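Local coordinates for protein oxalate--CoA ligase (Arabidopsis thaliana, PDB 5IE2) that belongs to the ANL superfamily of AMP-binding enzymes, binds adenosine-5'-triphosphate and carries a smaller C-terminal domain, at residues S171-R176 with I410-N415; N358-V363 with I395-T400; I414-E419 with E447-E452; Q438-G443 with R504-H509; N454-P459 with D491-T496. One frame throughout, in Å; residues are numbered along the deposited sequence.

Contact 1: residues S171-R176 with I410-N415. With ATP (adenosine-5'-triphosphate), chain C.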
# COMPACT_ATOMS: atom_id res chain seq x y z
N SER A 171 8.54 2.51 4.13
CA SER A 171 8.61 1.20 4.82
C SER A 171 9.99 0.81 5.42
O SER A 171 10.07 -0.16 6.17
CB SER A 171 8.15 0.10 3.85
OG SER A 171 6.76 0.20 3.56
N GLY A 172 11.07 1.53 5.10
CA GLY A 172 12.37 1.25 5.71
C GLY A 172 13.17 0.12 5.04
O GLY A 172 14.13 -0.45 5.60
N THR A 173 12.79 -0.19 3.80
CA THR A 173 13.38 -1.29 3.08
C THR A 173 14.87 -1.09 2.72
O THR A 173 15.69 -1.97 2.98
CB THR A 173 12.57 -1.56 1.79
OG1 THR A 173 11.17 -1.75 2.13
CG2 THR A 173 13.12 -2.80 1.04
N THR A 174 15.23 0.03 2.11
CA THR A 174 16.63 0.24 1.72
C THR A 174 17.27 1.41 2.47
O THR A 174 18.34 1.89 2.09
CB THR A 174 16.82 0.46 0.18
OG1 THR A 174 15.94 1.49 -0.29
CG2 THR A 174 16.55 -0.82 -0.59
N SER A 175 16.58 1.88 3.50
CA SER A 175 17.03 3.05 4.26
C SER A 175 16.30 3.12 5.59
O SER A 175 15.44 2.27 5.87
CB SER A 175 16.81 4.34 3.46
OG SER A 175 17.96 4.64 2.67
N ARG A 176 16.64 4.13 6.38
CA ARG A 176 15.83 4.49 7.55
C ARG A 176 14.61 5.24 7.00
O ARG A 176 14.80 6.15 6.16
CB ARG A 176 16.62 5.37 8.53
CG ARG A 176 17.79 6.11 7.86
CD ARG A 176 18.83 6.60 8.87
NE ARG A 176 20.08 6.98 8.21
CZ ARG A 176 21.10 6.15 8.01
NH1 ARG A 176 21.01 4.88 8.40
NH2 ARG A 176 22.21 6.57 7.42
N ILE A 410 17.83 -0.14 -6.97
CA ILE A 410 19.26 0.08 -7.16
C ILE A 410 20.09 -0.57 -6.05
O ILE A 410 21.09 -1.25 -6.32
CB ILE A 410 19.57 1.56 -7.17
CG1 ILE A 410 18.98 2.21 -8.41
CG2 ILE A 410 21.09 1.82 -7.05
CD1 ILE A 410 19.08 3.74 -8.41
N LYS A 411 19.68 -0.37 -4.81
CA LYS A 411 20.48 -0.87 -3.69
C LYS A 411 20.40 -2.40 -3.49
O LYS A 411 21.19 -2.97 -2.73
CB LYS A 411 20.04 -0.17 -2.40
CG LYS A 411 20.26 1.35 -2.37
CD LYS A 411 21.20 1.73 -1.22
CE LYS A 411 21.01 3.19 -0.81
NZ LYS A 411 19.67 3.69 -1.26
N GLU A 412 19.47 -3.06 -4.18
CA GLU A 412 19.27 -4.50 -4.01
C GLU A 412 19.83 -5.34 -5.13
O GLU A 412 19.95 -6.56 -4.96
CB GLU A 412 17.78 -4.82 -3.86
CG GLU A 412 17.32 -4.54 -2.44
CD GLU A 412 15.86 -4.87 -2.20
OE1 GLU A 412 15.16 -5.38 -3.12
OE2 GLU A 412 15.41 -4.61 -1.06
N LEU A 413 20.20 -4.72 -6.27
CA LEU A 413 20.76 -5.48 -7.39
C LEU A 413 22.08 -6.09 -6.95
O LEU A 413 22.86 -5.46 -6.19
CB LEU A 413 20.99 -4.61 -8.61
CG LEU A 413 19.74 -3.91 -9.18
CD1 LEU A 413 20.09 -3.15 -10.46
CD2 LEU A 413 18.66 -4.92 -9.48
N ILE A 414 22.37 -7.28 -7.43
CA ILE A 414 23.55 -8.00 -6.95
C ILE A 414 24.69 -7.90 -7.93
O ILE A 414 24.61 -8.36 -9.06
CB ILE A 414 23.17 -9.46 -6.67
CG1 ILE A 414 22.07 -9.49 -5.63
CG2 ILE A 414 24.37 -10.25 -6.20
CD1 ILE A 414 21.44 -10.84 -5.43
N ASN A 415 25.78 -7.26 -7.52
CA ASN A 415 26.85 -7.03 -8.47
C ASN A 415 27.95 -8.10 -8.37
O ASN A 415 28.92 -7.95 -7.62
CB ASN A 415 27.42 -5.63 -8.29
CG ASN A 415 28.28 -5.20 -9.47
OD1 ASN A 415 28.67 -6.04 -10.30
ND2 ASN A 415 28.56 -3.90 -9.57
PG ATP C . 11.97 2.69 1.86
O1G ATP C . 13.24 2.03 1.31
O2G ATP C . 12.10 3.12 3.28
O3G ATP C . 11.51 3.83 0.95
PB ATP C . 9.96 1.09 0.54
O1B ATP C . 9.58 -0.36 0.65
O2B ATP C . 10.70 1.60 -0.65
O3B ATP C . 10.77 1.59 1.88
PA ATP C . 7.17 1.83 -0.09
O1A ATP C . 6.86 3.23 -0.58
O2A ATP C . 6.23 1.14 0.82
O3A ATP C . 8.57 1.92 0.72
O5' ATP C . 7.54 0.91 -1.35
C5' ATP C . 7.67 1.41 -2.71
C4' ATP C . 8.66 0.47 -3.42
O4' ATP C . 8.05 -0.82 -3.58
C3' ATP C . 8.92 0.87 -4.83
O3' ATP C . 9.91 1.89 -4.87
C2' ATP C . 9.40 -0.42 -5.47
O2' ATP C . 10.74 -0.68 -5.04
C1' ATP C . 8.54 -1.42 -4.76
N9 ATP C . 7.37 -1.84 -5.57
C8 ATP C . 6.12 -1.35 -5.54
N7 ATP C . 5.35 -2.05 -6.43
C5 ATP C . 6.15 -3.01 -6.99
C6 ATP C . 5.96 -4.10 -7.98
N6 ATP C . 4.72 -4.33 -8.52
N1 ATP C . 7.05 -4.86 -8.26
C2 ATP C . 8.25 -4.65 -7.69
N3 ATP C . 8.50 -3.67 -6.78
C4 ATP C . 7.47 -2.86 -6.42
O HOH W 1 16.23 -4.63 1.53
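Residues 171-176 form a loop curled round the triphosphate, and the segment leading into strand 414-416 comes up to it with Thr174 CA 6.7 Å from Lys411 CA. Gly172 takes a positive phi of 83°, a conformation glycine suits, and its N donates to ATP O2G at 2.6 Å. Thr174 N reaches ATP O1G almost straight (2.9 Å, 173°). In Thr173 the two branches divide the work: OG1 donates to ATP O1B at 2.6 Å, while CG2, anti to the backbone N, lies 3.6 Å from Glu412 OE2, the two side chains crossing at about a right angle. The Thr174 methyl CG2 rests obliquely on Lys411 CB at 4.0 Å. A single water donates both to Thr173 O and to Glu412 OE2, tying the carboxylate to the loop; the other oxygen, Glu412 OE1, has weak, long ion pairs with Arg409 and Arg503. This is the Ser/Thr/Gly-rich phosphate-binding loop of ANL enzymes, met here by a segment consistent with the family's interdomain hinge.

Contact 2: residues N358-V363 with I395-T400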
# COMPACT_ATOMS: atom_id res chain seq x y z
N ASN A 358 13.69 -0.89 -24.00
CA ASN A 358 14.53 -2.06 -23.68
C ASN A 358 15.95 -1.72 -23.26
O ASN A 358 16.85 -2.55 -23.31
CB ASN A 358 14.54 -3.05 -24.85
CG ASN A 358 13.16 -3.63 -25.07
OD1 ASN A 358 12.54 -4.13 -24.12
ND2 ASN A 358 12.65 -3.53 -26.29
N ASN A 359 16.12 -0.50 -22.81
CA ASN A 359 17.36 -0.11 -22.15
C ASN A 359 17.06 0.27 -20.71
O ASN A 359 16.21 1.12 -20.46
CB ASN A 359 18.01 1.07 -22.88
CG ASN A 359 18.60 0.65 -24.22
OD1 ASN A 359 17.92 0.65 -25.25
ND2 ASN A 359 19.85 0.29 -24.19
N LYS A 360 17.79 -0.34 -19.78
CA LYS A 360 17.52 -0.16 -18.36
C LYS A 360 18.01 1.19 -17.88
O LYS A 360 18.94 1.77 -18.47
CB LYS A 360 18.19 -1.27 -17.56
CG LYS A 360 17.69 -2.66 -17.96
CD LYS A 360 18.50 -3.77 -17.29
CE LYS A 360 18.07 -5.18 -17.75
NZ LYS A 360 18.24 -5.41 -19.23
N GLY A 361 17.41 1.67 -16.81
CA GLY A 361 17.81 2.90 -16.15
C GLY A 361 16.90 3.14 -14.95
O GLY A 361 16.05 2.30 -14.59
N GLU A 362 17.06 4.29 -14.30
CA GLU A 362 16.25 4.56 -13.13
C GLU A 362 14.88 5.10 -13.55
O GLU A 362 14.80 5.99 -14.40
CB GLU A 362 16.95 5.57 -12.20
CG GLU A 362 16.15 5.84 -10.89
CD GLU A 362 16.91 6.78 -9.97
OE1 GLU A 362 17.91 7.43 -10.42
OE2 GLU A 362 16.52 6.87 -8.79
N VAL A 363 13.83 4.58 -12.94
CA VAL A 363 12.50 5.10 -13.19
C VAL A 363 12.36 6.46 -12.51
O VAL A 363 12.62 6.56 -11.30
CB VAL A 363 11.42 4.12 -12.65
CG1 VAL A 363 10.03 4.65 -12.97
CG2 VAL A 363 11.63 2.72 -13.25
N ILE A 395 15.26 0.44 -10.71
CA ILE A 395 15.73 0.21 -12.05
C ILE A 395 14.65 -0.57 -12.82
O ILE A 395 14.08 -1.57 -12.32
CB ILE A 395 17.05 -0.57 -12.04
CG1 ILE A 395 18.13 0.21 -11.27
CG2 ILE A 395 17.47 -0.92 -13.46
CD1 ILE A 395 18.43 1.58 -11.95
N GLY A 396 14.41 -0.11 -14.04
CA GLY A 396 13.46 -0.76 -14.93
C GLY A 396 13.70 -0.42 -16.40
O GLY A 396 14.66 0.27 -16.78
N TYR A 397 12.84 -0.96 -17.26
CA TYR A 397 12.87 -0.54 -18.67
C TYR A 397 11.45 -0.63 -19.23
O TYR A 397 10.62 -1.35 -18.69
CB TYR A 397 13.85 -1.41 -19.50
CG TYR A 397 13.47 -2.88 -19.51
CD1 TYR A 397 12.63 -3.39 -20.51
CD2 TYR A 397 13.91 -3.74 -18.52
CE1 TYR A 397 12.27 -4.73 -20.53
CE2 TYR A 397 13.54 -5.08 -18.51
CZ TYR A 397 12.72 -5.58 -19.53
OH TYR A 397 12.36 -6.91 -19.55
N PHE A 398 11.20 0.14 -20.28
CA PHE A 398 9.97 0.06 -21.05
C PHE A 398 10.19 -0.86 -22.23
O PHE A 398 11.21 -0.75 -22.93
CB PHE A 398 9.56 1.43 -21.59
CG PHE A 398 8.93 2.31 -20.53
CD1 PHE A 398 7.70 1.95 -19.97
CD2 PHE A 398 9.54 3.48 -20.11
CE1 PHE A 398 7.10 2.74 -19.00
CE2 PHE A 398 8.95 4.26 -19.10
CZ PHE A 398 7.73 3.88 -18.55
N ASP A 399 9.20 -1.72 -22.49
CA ASP A 399 9.23 -2.49 -23.71
C ASP A 399 8.64 -1.61 -24.82
O ASP A 399 8.26 -0.45 -24.57
CB ASP A 399 8.51 -3.86 -23.55
CG ASP A 399 7.03 -3.74 -23.24
OD1 ASP A 399 6.38 -2.75 -23.64
OD2 ASP A 399 6.49 -4.71 -22.62
N THR A 400 8.52 -2.13 -26.04
CA THR A 400 8.09 -1.28 -27.17
C THR A 400 6.57 -0.98 -27.14
O THR A 400 6.13 -0.11 -27.87
CB THR A 400 8.48 -1.91 -28.52
OG1 THR A 400 8.02 -3.25 -28.52
CG2 THR A 400 9.99 -1.94 -28.67
O HOH W 2 9.79 -5.10 -26.84
O HOH W 3 13.59 1.60 -21.28
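A curled antiparallel sheet holds this contact, in which strands 361-363 and 395-398 cross steeply, at 92°, and pair over a short length. The hydrogen-bonded pair is Gly361 with Gly396: Gly396 N donates to Gly361 O at 3.0 Å, nearly along the C=O axis, and Gly361 N returns a bond to Gly396 O. Both glycines are almost fully extended, and Val363 CG2 lies 4.0 Å from Gly396 N, on the side where a side chain would otherwise stand. Beside them, Ile395 folds its CD1 back over the peptide of Gly361, 3.6 Å from Gly361 O. Farther along the backbones part, and a water closes the gap by donating to Asn359 O and accepting from Phe398 N. Asn358, whose positive phi of 63° asparagine tolerates well, then restores direct pairing through its N to Phe398 O (2.7 Å). Its OD1 approaches Tyr397 CE1 obliquely at 3.6 Å, while Lys360 runs alongside the same ring, with CG 4.0 Å from Tyr397 CD2. The Tyr397 ring also stacks with His405, and the Glu362 carboxylate is taken up by His391 and the Gly393 amide. Backbone bonds thus carry the pairing, with the water standing in for a missing rung, and the aliphatic part of Lys360 packs beside Tyr397 in a partly exposed setting.

Contact 3: residues I414-E419 with E447-E452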
# COMPACT_ATOMS: atom_id res chain seq x y z
N ILE A 414 22.37 -7.28 -7.43
CA ILE A 414 23.55 -8.00 -6.95
C ILE A 414 24.69 -7.90 -7.93
O ILE A 414 24.61 -8.36 -9.06
CB ILE A 414 23.17 -9.46 -6.67
CG1 ILE A 414 22.07 -9.49 -5.63
CG2 ILE A 414 24.37 -10.25 -6.20
CD1 ILE A 414 21.44 -10.84 -5.43
N ASN A 415 25.78 -7.26 -7.52
CA ASN A 415 26.85 -7.03 -8.47
C ASN A 415 27.95 -8.10 -8.37
O ASN A 415 28.92 -7.95 -7.62
CB ASN A 415 27.42 -5.63 -8.29
CG ASN A 415 28.28 -5.20 -9.47
OD1 ASN A 415 28.67 -6.04 -10.30
ND2 ASN A 415 28.56 -3.90 -9.57
N ARG A 416 27.78 -9.17 -9.15
CA ARG A 416 28.66 -10.33 -9.11
C ARG A 416 29.72 -10.26 -10.21
O ARG A 416 29.45 -10.55 -11.38
CB ARG A 416 27.85 -11.61 -9.23
CG ARG A 416 28.71 -12.88 -9.15
CD ARG A 416 27.85 -14.16 -9.24
NE ARG A 416 28.60 -15.41 -9.07
CZ ARG A 416 29.34 -15.97 -10.03
NH1 ARG A 416 29.50 -15.35 -11.19
NH2 ARG A 416 29.96 -17.13 -9.83
N GLY A 417 30.92 -9.82 -9.84
CA GLY A 417 32.00 -9.74 -10.80
C GLY A 417 31.70 -8.93 -12.04
O GLY A 417 32.09 -9.30 -13.15
N GLY A 418 30.98 -7.83 -11.87
CA GLY A 418 30.65 -6.99 -13.00
C GLY A 418 29.30 -7.30 -13.65
O GLY A 418 28.81 -6.52 -14.47
N GLU A 419 28.69 -8.43 -13.29
CA GLU A 419 27.37 -8.74 -13.81
C GLU A 419 26.29 -8.51 -12.76
O GLU A 419 26.40 -9.02 -11.66
CB GLU A 419 27.32 -10.19 -14.30
CG GLU A 419 28.30 -10.46 -15.41
CD GLU A 419 27.73 -10.12 -16.78
OE1 GLU A 419 26.63 -9.50 -16.84
OE2 GLU A 419 28.39 -10.42 -17.80
N GLU A 447 34.27 -12.58 -1.56
CA GLU A 447 35.60 -12.02 -1.64
C GLU A 447 36.11 -12.09 -3.08
O GLU A 447 36.89 -11.24 -3.50
CB GLU A 447 36.55 -12.71 -0.65
CG GLU A 447 37.43 -11.70 0.11
CD GLU A 447 36.68 -10.98 1.25
OE1 GLU A 447 36.32 -11.65 2.24
OE2 GLU A 447 36.42 -9.76 1.13
N LYS A 448 35.65 -13.06 -3.86
CA LYS A 448 36.10 -13.15 -5.25
C LYS A 448 35.27 -12.27 -6.19
O LYS A 448 35.81 -11.66 -7.11
CB LYS A 448 36.06 -14.59 -5.74
CG LYS A 448 36.39 -14.71 -7.22
CD LYS A 448 36.34 -16.16 -7.67
CE LYS A 448 36.75 -16.32 -9.14
NZ LYS A 448 36.63 -17.74 -9.55
N TYR A 449 33.96 -12.20 -5.99
CA TYR A 449 33.13 -11.48 -6.97
C TYR A 449 32.61 -10.15 -6.45
O TYR A 449 31.92 -9.42 -7.18
CB TYR A 449 31.94 -12.34 -7.41
CG TYR A 449 32.36 -13.60 -8.12
CD1 TYR A 449 32.22 -14.84 -7.51
CD2 TYR A 449 32.87 -13.56 -9.40
CE1 TYR A 449 32.58 -15.98 -8.14
CE2 TYR A 449 33.25 -14.71 -10.05
CZ TYR A 449 33.10 -15.92 -9.41
OH TYR A 449 33.48 -17.09 -10.05
N GLY A 450 32.90 -9.85 -5.18
CA GLY A 450 32.42 -8.64 -4.55
C GLY A 450 31.09 -8.92 -3.88
O GLY A 450 30.95 -8.81 -2.67
N GLU A 451 30.09 -9.26 -4.69
CA GLU A 451 28.80 -9.70 -4.15
C GLU A 451 28.43 -11.04 -4.78
O GLU A 451 28.85 -11.36 -5.89
CB GLU A 451 27.73 -8.63 -4.40
CG GLU A 451 28.02 -7.33 -3.67
CD GLU A 451 27.14 -6.18 -4.11
OE1 GLU A 451 27.46 -5.02 -3.74
OE2 GLU A 451 26.12 -6.40 -4.81
N GLU A 452 27.67 -11.84 -4.04
CA GLU A 452 27.19 -13.12 -4.53
C GLU A 452 25.70 -13.18 -4.23
O GLU A 452 25.20 -12.46 -3.39
CB GLU A 452 27.98 -14.26 -3.85
CG GLU A 452 27.69 -15.69 -4.32
CD GLU A 452 27.77 -15.84 -5.84
OE1 GLU A 452 26.71 -15.70 -6.50
OE2 GLU A 452 28.88 -16.09 -6.38
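The Tyr449 ring is sandwiched: the guanidinium of Arg416 lies on one face, the Lys448 CG methylene over the centre of the opposite face, and Gly417 CA sits at the ring edge. Arg416 CZ stands 3.8 Å from the ring centroid, with the two planes 24° apart, a stacked cation-pi pair. At the guanidinium edge Arg416 NE donates to Glu452 OE2 at 2.8 Å on the syn lone pair, forming a salt bridge. Arginine suits this place because its flat cation can use face and edge at once; the chain is extended from CG to NE, with CG anti to the backbone N (chi1 -178°). Ring and carboxylate together should fix the rotation of the group, and the charge of Glu452 may ease the nearness of Lys448. Glu451 reaches out along an extended chain, and its OE2 accepts from Asn415 N at 2.9 Å, met from above the carboxylate plane. Gly417 N donates to Tyr449 O at 2.9 Å, on a lone pair in the carbonyl plane. By contrast, the buried Glu451 O has no hydrogen-bonding partner, receiving a CA-H...O contact from Arg416 CA at 3.4 Å. Gly417 and Gly418, both with positive phi, occupy the middle of a type I' turn from Arg416 to Glu419, closed by backbone bonds both ways between its ends. The arrangement is a two-residue beta hairpin docked against the start of strand 450-459.

Contact 4: residues Q438-G443 with R504-H509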
# COMPACT_ATOMS: atom_id res chain seq x y z
N GLN A 438 7.38 -20.47 -0.18
CA GLN A 438 7.83 -19.09 -0.22
C GLN A 438 9.33 -19.00 -0.52
O GLN A 438 10.07 -19.91 -0.21
CB GLN A 438 7.51 -18.35 1.09
CG GLN A 438 7.88 -16.86 1.06
CD GLN A 438 7.09 -16.03 -0.01
OE1 GLN A 438 7.44 -16.02 -1.21
NE2 GLN A 438 6.04 -15.31 0.45
N GLY A 439 9.79 -17.92 -1.14
CA GLY A 439 11.23 -17.83 -1.43
C GLY A 439 11.73 -16.40 -1.59
O GLY A 439 10.96 -15.55 -2.06
N VAL A 440 12.99 -16.13 -1.23
CA VAL A 440 13.50 -14.77 -1.34
C VAL A 440 15.00 -14.83 -1.65
O VAL A 440 15.75 -15.57 -1.01
CB VAL A 440 13.28 -13.90 -0.05
CG1 VAL A 440 13.92 -14.58 1.16
CG2 VAL A 440 13.85 -12.48 -0.21
N ALA A 441 15.42 -14.09 -2.68
CA ALA A 441 16.85 -14.03 -3.02
C ALA A 441 17.45 -12.75 -2.49
O ALA A 441 16.73 -11.77 -2.34
CB ALA A 441 17.06 -14.12 -4.56
N PHE A 442 18.77 -12.74 -2.28
CA PHE A 442 19.42 -11.59 -1.66
C PHE A 442 20.93 -11.62 -1.89
O PHE A 442 21.53 -12.68 -2.09
CB PHE A 442 19.10 -11.51 -0.15
CG PHE A 442 19.47 -12.75 0.64
CD1 PHE A 442 20.73 -12.88 1.18
CD2 PHE A 442 18.54 -13.76 0.87
CE1 PHE A 442 21.09 -14.01 1.92
CE2 PHE A 442 18.88 -14.89 1.62
CZ PHE A 442 20.17 -15.01 2.13
N GLY A 443 21.54 -10.43 -1.88
CA GLY A 443 22.97 -10.31 -2.12
C GLY A 443 23.75 -10.50 -0.82
O GLY A 443 23.26 -10.22 0.26
N ARG A 504 17.26 -7.25 3.07
CA ARG A 504 18.40 -6.98 3.95
C ARG A 504 18.26 -7.67 5.31
O ARG A 504 19.22 -8.22 5.85
CB ARG A 504 18.57 -5.47 4.15
CG ARG A 504 19.22 -4.76 2.97
CD ARG A 504 19.26 -3.23 3.14
NE ARG A 504 20.27 -2.63 2.25
CZ ARG A 504 20.44 -1.32 2.06
NH1 ARG A 504 19.69 -0.44 2.71
NH2 ARG A 504 21.37 -0.88 1.23
N ILE A 505 17.04 -7.72 5.81
CA ILE A 505 16.78 -8.38 7.08
C ILE A 505 16.99 -9.88 6.97
O ILE A 505 17.57 -10.51 7.86
CB ILE A 505 15.36 -8.11 7.57
CG1 ILE A 505 15.28 -6.73 8.17
CG2 ILE A 505 14.93 -9.15 8.60
CD1 ILE A 505 15.19 -5.66 7.15
N VAL A 506 16.52 -10.46 5.86
CA VAL A 506 16.70 -11.87 5.60
C VAL A 506 18.19 -12.19 5.54
O VAL A 506 18.66 -13.17 6.15
CB VAL A 506 16.03 -12.31 4.27
CG1 VAL A 506 16.36 -13.75 3.95
CG2 VAL A 506 14.52 -12.10 4.32
N ALA A 507 18.91 -11.34 4.83
CA ALA A 507 20.34 -11.54 4.61
C ALA A 507 21.08 -11.55 5.93
O ALA A 507 21.79 -12.52 6.22
CB ALA A 507 20.90 -10.46 3.72
N GLN A 508 20.93 -10.47 6.71
CA GLN A 508 21.54 -10.44 8.05
C GLN A 508 21.16 -11.66 8.88
O GLN A 508 22.02 -12.26 9.53
CB GLN A 508 21.16 -9.16 8.78
CG GLN A 508 21.92 -7.96 8.27
CD GLN A 508 21.46 -6.68 8.92
OE1 GLN A 508 20.71 -6.70 9.91
NE2 GLN A 508 21.91 -5.55 8.39
N HIS A 509 19.89 -12.02 8.86
CA HIS A 509 19.46 -13.16 9.66
C HIS A 509 20.18 -14.45 9.28
O HIS A 509 20.55 -15.21 10.16
CB HIS A 509 17.95 -13.34 9.54
CG HIS A 509 17.46 -14.59 10.20
ND1 HIS A 509 18.21 -15.28 11.12
CD2 HIS A 509 16.29 -15.25 10.08
CE1 HIS A 509 17.53 -16.34 11.53
NE2 HIS A 509 16.36 -16.34 10.92
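Ala507 lies over one face of the Phe442 ring, its CA 4.0 Å from the centroid in a CH-pi contact displaced toward the rim. The Ala507 methyl comes still nearer the ring atoms, with CB 3.5 Å from Phe442 CD1; so small a residue lets the helix backbone approach the aromatic face. On the other flank Val506 CG1 touches Phe442 CE2 at 3.6 Å, the two side chains crossing at about a right angle. Val506 CG1 also meets Val440 CG1 tip to tip at 3.8 Å. Both Val440 CG1 and Phe442 CG stand between the backbone N and the carbonyl carbon (chi1 57° each), and both residues point toward the helix. One layer out, the strand is held by pairing of Val440 with Ala456 and Phe442 with Asn454, while Ala441, facing away, binds Asp427 through its N and Arg503 through its O. Helix 503-510 lies steeply across strand 436-446, as one layer of the alpha/beta packing in the C-terminal domain.

Contact 5: residues N454-P459 with D491-T496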
# COMPACT_ATOMS: atom_id res chain seq x y z
N ASN A 454 22.56 -15.33 -2.75
CA ASN A 454 22.04 -16.41 -1.92
C ASN A 454 20.52 -16.34 -1.92
O ASN A 454 19.93 -15.40 -2.43
CB ASN A 454 22.56 -16.30 -0.49
CG ASN A 454 23.99 -16.75 -0.33
OD1 ASN A 454 24.73 -16.98 -1.28
ND2 ASN A 454 24.39 -16.88 0.91
N CYS A 455 19.86 -17.34 -1.34
CA CYS A 455 18.42 -17.25 -1.19
C CYS A 455 17.96 -18.04 0.06
O CYS A 455 18.73 -18.80 0.62
CB CYS A 455 17.73 -17.78 -2.44
SG CYS A 455 17.79 -19.59 -2.64
N ALA A 456 16.71 -17.83 0.47
CA ALA A 456 16.06 -18.63 1.52
C ALA A 456 14.71 -19.09 1.02
O ALA A 456 13.98 -18.33 0.33
CB ALA A 456 15.92 -17.80 2.80
N VAL A 457 14.36 -20.33 1.33
CA VAL A 457 13.07 -20.84 0.94
C VAL A 457 12.35 -21.48 2.13
O VAL A 457 12.98 -22.02 3.05
CB VAL A 457 13.16 -21.90 -0.22
CG1 VAL A 457 13.79 -21.32 -1.44
CG2 VAL A 457 13.96 -23.06 0.22
N ILE A 458 11.03 -21.38 2.09
CA ILE A 458 10.12 -22.15 2.93
C ILE A 458 9.50 -23.26 2.11
O ILE A 458 8.79 -22.99 1.10
CB ILE A 458 9.01 -21.25 3.50
CG1 ILE A 458 9.60 -20.13 4.33
CG2 ILE A 458 8.01 -22.07 4.30
CD1 ILE A 458 8.55 -19.14 4.81
N PRO A 459 9.76 -24.52 2.53
CA PRO A 459 9.18 -25.67 1.84
C PRO A 459 7.69 -25.79 2.15
O PRO A 459 7.21 -25.25 3.16
CB PRO A 459 10.01 -26.87 2.37
CG PRO A 459 10.66 -26.39 3.61
CD PRO A 459 10.73 -24.89 3.57
N ASP A 491 11.50 -22.12 8.18
CA ASP A 491 10.08 -22.30 8.45
C ASP A 491 9.33 -20.96 8.42
O ASP A 491 8.10 -20.91 8.36
CB ASP A 491 9.91 -23.00 9.82
CG ASP A 491 10.55 -22.21 10.98
OD1 ASP A 491 11.65 -21.62 10.83
OD2 ASP A 491 9.97 -22.21 12.09
N ASN A 492 10.11 -19.88 8.46
CA ASN A 492 9.54 -18.55 8.51
C ASN A 492 10.44 -17.43 7.98
O ASN A 492 11.66 -17.40 8.23
CB ASN A 492 9.14 -18.24 9.94
CG ASN A 492 8.18 -17.07 10.02
OD1 ASN A 492 8.58 -15.95 10.36
ND2 ASN A 492 6.91 -17.31 9.67
N LEU A 493 9.83 -16.49 7.24
CA LEU A 493 10.55 -15.29 6.85
C LEU A 493 9.88 -14.07 7.47
O LEU A 493 8.65 -13.96 7.45
CB LEU A 493 10.60 -15.07 5.32
CG LEU A 493 11.47 -15.70 4.22
CD1 LEU A 493 12.86 -16.02 4.75
CD2 LEU A 493 10.85 -16.89 3.57
N PRO A 494 10.69 -13.13 7.98
CA PRO A 494 10.16 -11.85 8.44
C PRO A 494 9.49 -11.03 7.31
O PRO A 494 10.04 -10.88 6.20
CB PRO A 494 11.40 -11.13 8.98
CG PRO A 494 12.57 -11.83 8.31
CD PRO A 494 12.15 -13.24 8.18
N LYS A 495 8.30 -10.50 7.60
CA LYS A 495 7.70 -9.51 6.70
C LYS A 495 7.20 -8.30 7.47
O LYS A 495 6.88 -8.39 8.66
CB LYS A 495 6.58 -10.10 5.83
CG LYS A 495 5.66 -11.12 6.43
CD LYS A 495 5.06 -11.96 5.28
CE LYS A 495 4.05 -13.02 5.76
NZ LYS A 495 2.72 -12.43 6.13
N THR A 496 7.16 -7.16 6.78
CA THR A 496 6.65 -5.91 7.32
C THR A 496 5.17 -5.99 7.62
O THR A 496 4.49 -6.98 7.28
CB THR A 496 6.90 -4.76 6.36
OG1 THR A 496 6.13 -4.96 5.17
CG2 THR A 496 8.37 -4.65 6.03
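Ile458 slides past Leu493 in the opposite direction, so that Leu493 CD2 overlaps the CG1-CD1 end of Ile458. Ile458 belongs to strand 450-459, the middle strand of the three-stranded mixed sheet of the C-terminal domain, and Leu493 to the loop that leaves strand 487-489 and leads on toward helix 503-510. The two pieces touch by apolar packing over one face of the sheet. In Ile458, CG1 is anti to the carbonyl carbon and chi2 is extended (175°), which carries CD1 across the loop backbone to lie 3.9 Å from Asn492 CA and 4.0 Å from Asp491 O. The branched aliphatic chain is well matched to this place, filling it from the strand without a polar atom to satisfy. Leu493 straddles the neighbouring position with its two methyls: CD1 meets Ala456 CB at 4.0 Å, and CD2 lies 3.6 Å from Ile458 CG1. Alanine is short enough to sit beneath the leucine; Phe510 of helix 503-510 touches it as well. The side chain of Leu493 reaches Gln438 on the adjoining strand too, and Pro494 packs on Ile505, so the loop is laid against sheet and helix together. The fit is tight: chi2 of Leu493 is -33°, away from its usual staggered values, and Leu493 CD2 stands just 3.4 Å from Ile458 CD1.

How the contacts relate
Contact 2 is nested within the chain loop closed by contact 1, and the two touch where Ile410 and Leu413 pack on Ile395. Strand 414-416 is shared by contacts 1 and 3, whose centres are about 16 Å apart, and it leads from the phosphate-binding region toward the C-terminal domain. Contacts 3, 4 and 5 all reach the sheet of strands 436-446 and 450-459; contact 5 is nested inside contact 4, their centres about 7 Å apart. Arg504 and Ile414 join contact 4 to contact 1, whereas contacts 2 and 5 lie at the extremes, about 29 Å between centres. Contacts 1, 3, 4 and 5 link the nucleotide site to the C-terminal domain, with contact 2 in the neighbouring antiparallel sheet.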